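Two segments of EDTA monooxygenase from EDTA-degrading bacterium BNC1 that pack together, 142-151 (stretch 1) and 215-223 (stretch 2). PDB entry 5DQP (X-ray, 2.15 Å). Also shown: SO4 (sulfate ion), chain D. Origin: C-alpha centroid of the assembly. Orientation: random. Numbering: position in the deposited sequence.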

# COMPACT_ATOMS: atom_id res chain seq x y z
N THR A 142 0.92 26.34 -8.88
CA THR A 142 0.27 26.66 -10.14
C THR A 142 0.21 25.43 -11.04
O THR A 142 0.97 24.47 -10.87
CB THR A 142 1.02 27.77 -10.88
OG1 THR A 142 2.31 27.28 -11.26
CG2 THR A 142 1.19 29.02 -10.01
N HIS A 143 -0.67 25.51 -12.03
CA HIS A 143 -0.81 24.45 -13.03
C HIS A 143 0.54 24.09 -13.67
O HIS A 143 0.87 22.91 -13.82
CB HIS A 143 -1.82 24.91 -14.08
CG HIS A 143 -2.12 23.87 -15.12
ND1 HIS A 143 -2.98 22.82 -14.88
CD2 HIS A 143 -1.68 23.73 -16.39
CE1 HIS A 143 -3.05 22.07 -15.97
NE2 HIS A 143 -2.27 22.60 -16.90
N ASP A 144 1.33 25.09 -14.05
CA ASP A 144 2.60 24.81 -14.72
C ASP A 144 3.61 24.14 -13.79
O ASP A 144 4.38 23.29 -14.23
CB ASP A 144 3.20 26.09 -15.31
CG ASP A 144 2.40 26.62 -16.49
OD1 ASP A 144 1.84 25.80 -17.24
OD2 ASP A 144 2.35 27.86 -16.65
N ASN A 145 3.65 24.55 -12.52
CA ASN A 145 4.65 23.96 -11.62
C ASN A 145 4.25 22.55 -11.22
O ASN A 145 5.12 21.68 -11.06
CB ASN A 145 4.84 24.83 -10.37
CG ASN A 145 5.68 26.07 -10.64
OD1 ASN A 145 6.39 26.16 -11.64
ND2 ASN A 145 5.60 27.04 -9.73
N ARG A 146 2.96 22.31 -11.01
CA ARG A 146 2.43 20.96 -10.84
C ARG A 146 2.99 20.00 -11.86
O ARG A 146 3.48 18.91 -11.53
CB ARG A 146 0.90 20.98 -10.96
CG ARG A 146 0.15 21.24 -9.65
CD ARG A 146 -1.37 21.10 -9.87
NE ARG A 146 -1.97 22.35 -10.32
CZ ARG A 146 -3.17 22.45 -10.90
NH1 ARG A 146 -3.89 21.37 -11.11
NH2 ARG A 146 -3.62 23.63 -11.28
N TYR A 147 2.90 20.36 -13.13
CA TYR A 147 3.26 19.44 -14.18
C TYR A 147 4.77 19.37 -14.38
O TYR A 147 5.30 18.30 -14.70
CB TYR A 147 2.50 19.81 -15.46
CG TYR A 147 1.16 19.12 -15.45
CD1 TYR A 147 1.08 17.77 -15.73
CD2 TYR A 147 -0.01 19.79 -15.08
CE1 TYR A 147 -0.11 17.09 -15.68
CE2 TYR A 147 -1.22 19.12 -15.03
CZ TYR A 147 -1.25 17.77 -15.34
OH TYR A 147 -2.42 17.06 -15.32
N GLU A 148 5.48 20.47 -14.15
CA GLU A 148 6.93 20.40 -14.19
C GLU A 148 7.47 19.50 -13.07
O GLU A 148 8.43 18.74 -13.27
CB GLU A 148 7.52 21.81 -14.11
CG GLU A 148 9.02 21.83 -13.89
CD GLU A 148 9.59 23.24 -13.92
OE1 GLU A 148 10.59 23.46 -14.63
OE2 GLU A 148 9.04 24.13 -13.23
N ARG A 149 6.89 19.60 -11.88
CA ARG A 149 7.26 18.69 -10.81
C ARG A 149 6.94 17.25 -11.19
O ARG A 149 7.76 16.34 -10.97
CB ARG A 149 6.54 19.09 -9.53
CG ARG A 149 6.80 18.21 -8.34
CD ARG A 149 6.16 18.87 -7.13
NE ARG A 149 6.28 18.10 -5.91
CZ ARG A 149 7.24 18.30 -5.01
NH1 ARG A 149 7.27 17.55 -3.92
NH2 ARG A 149 8.15 19.25 -5.20
N ALA A 150 5.74 17.02 -11.75
CA ALA A 150 5.33 15.67 -12.12
C ALA A 150 6.29 15.07 -13.12
O ALA A 150 6.59 13.87 -13.07
CB ALA A 150 3.92 15.68 -12.70
N GLU A 151 6.75 15.88 -14.07
CA GLU A 151 7.67 15.41 -15.08
C GLU A 151 8.99 14.96 -14.45
O GLU A 151 9.52 13.90 -14.80
CB GLU A 151 7.88 16.51 -16.12
CG GLU A 151 8.38 16.03 -17.46
CD GLU A 151 9.87 15.70 -17.44
OE1 GLU A 151 10.65 16.49 -16.86
OE2 GLU A 151 10.25 14.64 -18.00
S SO4 D . -5.35 18.59 -15.98
O1 SO4 D . -5.68 20.02 -15.98
O2 SO4 D . -6.59 17.83 -15.84
O3 SO4 D . -4.68 18.20 -17.22
O4 SO4 D . -4.46 18.32 -14.85
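Stretch 2, residues 215-223: GSDQGKRLA

Stretch 2 lies on stretch 1 as a nearly parallel helix, packed mainly through nonpolar contacts, with a sulfate ion bound at the start of helix 217-223, against the side chains of His143 and Tyr147. Gly215 and Ser216 lead into the helix, which starts at Asp217 and continues beyond Ala223. Its axis runs in the same direction as that of helix 143-151, 6° from parallel and 10.1 Å away at closest approach. Ser216 is the N-cap: its OG accepts a hydrogen bond from Gly219 N at 3.0 Å.

The register pairs Gln218 with Tyr147 (CA to CA 6.4 Å) and Leu222 with Glu151 (CA to CA 6.5 Å), one helical turn further on. Gln218 CB sits over one face of the Tyr147 ring, 4.1 Å from its centroid, in a CH-pi contact. Gly219 CA lies 3.6 Å from Tyr147 CE1. An ideal CB on Gly219 would clash with the sulfate. Leu222 CD2 meets the ring edge at Tyr147 CE1 (3.9 Å) and also touches Ala150 CB (4.1 Å). Leu222 CD1 lies 3.8 Å from Glu151 CA.

The sulfate links the two stretches. Tyr147 OH donates to SO4 O4 at a very short 2.4 Å, and Ser216 OG donates to SO4 O3 at 2.5 Å. Ser216 OG also lies 3.3 Å from His143 NE2, at the imidazole edge.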

# COMPACT_ATOMS: atom_id res chain seq x y z
N GLY A 215 -6.98 16.33 -19.50
CA GLY A 215 -7.15 16.89 -20.83
C GLY A 215 -6.40 18.17 -21.13
O GLY A 215 -6.40 18.60 -22.29
N SER A 216 -5.78 18.80 -20.13
CA SER A 216 -5.03 20.01 -20.38
C SER A 216 -3.84 19.72 -21.28
O SER A 216 -3.40 18.58 -21.44
CB SER A 216 -4.54 20.63 -19.07
OG SER A 216 -3.42 19.93 -18.55
N ASP A 217 -3.30 20.78 -21.87
CA ASP A 217 -2.15 20.59 -22.74
C ASP A 217 -0.93 20.09 -21.98
O ASP A 217 -0.17 19.28 -22.52
CB ASP A 217 -1.84 21.89 -23.48
CG ASP A 217 -2.96 22.30 -24.43
OD1 ASP A 217 -3.82 21.44 -24.74
OD2 ASP A 217 -2.97 23.47 -24.87
N GLN A 218 -0.74 20.53 -20.73
CA GLN A 218 0.34 20.01 -19.90
C GLN A 218 0.13 18.54 -19.55
O GLN A 218 1.08 17.75 -19.52
CB GLN A 218 0.48 20.84 -18.62
CG GLN A 218 1.18 22.18 -18.81
CD GLN A 218 2.67 22.03 -19.00
OE1 GLN A 218 3.13 21.62 -20.07
NE2 GLN A 218 3.44 22.34 -17.96
N GLY A 219 -1.12 18.16 -19.24
CA GLY A 219 -1.43 16.75 -19.06
C GLY A 219 -1.14 15.95 -20.31
O GLY A 219 -0.50 14.90 -20.25
N LYS A 220 -1.59 16.45 -21.47
CA LYS A 220 -1.32 15.76 -22.72
C LYS A 220 0.18 15.58 -22.95
O LYS A 220 0.59 14.55 -23.50
CB LYS A 220 -1.95 16.48 -23.90
CG LYS A 220 -3.46 16.25 -24.00
CD LYS A 220 -4.02 17.10 -25.10
CE LYS A 220 -5.52 17.01 -25.17
NZ LYS A 220 -5.98 18.07 -26.11
N ARG A 221 1.00 16.54 -22.51
CA ARG A 221 2.45 16.42 -22.66
C ARG A 221 3.01 15.35 -21.74
O ARG A 221 3.81 14.50 -22.16
CB ARG A 221 3.14 17.74 -22.41
CG ARG A 221 4.65 17.64 -22.57
CD ARG A 221 5.38 18.95 -22.28
NE ARG A 221 6.83 18.81 -22.48
CZ ARG A 221 7.72 18.67 -21.50
NH1 ARG A 221 7.33 18.65 -20.23
NH2 ARG A 221 9.01 18.55 -21.78
N LEU A 222 2.63 15.39 -20.46
CA LEU A 222 3.01 14.32 -19.55
C LEU A 222 2.64 12.96 -20.15
O LEU A 222 3.45 12.02 -20.18
CB LEU A 222 2.35 14.52 -18.20
CG LEU A 222 2.98 13.77 -17.02
CD1 LEU A 222 4.32 14.38 -16.63
CD2 LEU A 222 2.05 13.82 -15.85
N ALA A 223 1.41 12.85 -20.67
CA ALA A 223 0.95 11.57 -21.20
C ALA A 223 1.79 11.13 -22.39
O ALA A 223 2.10 9.94 -22.52
CB ALA A 223 -0.52 11.67 -21.60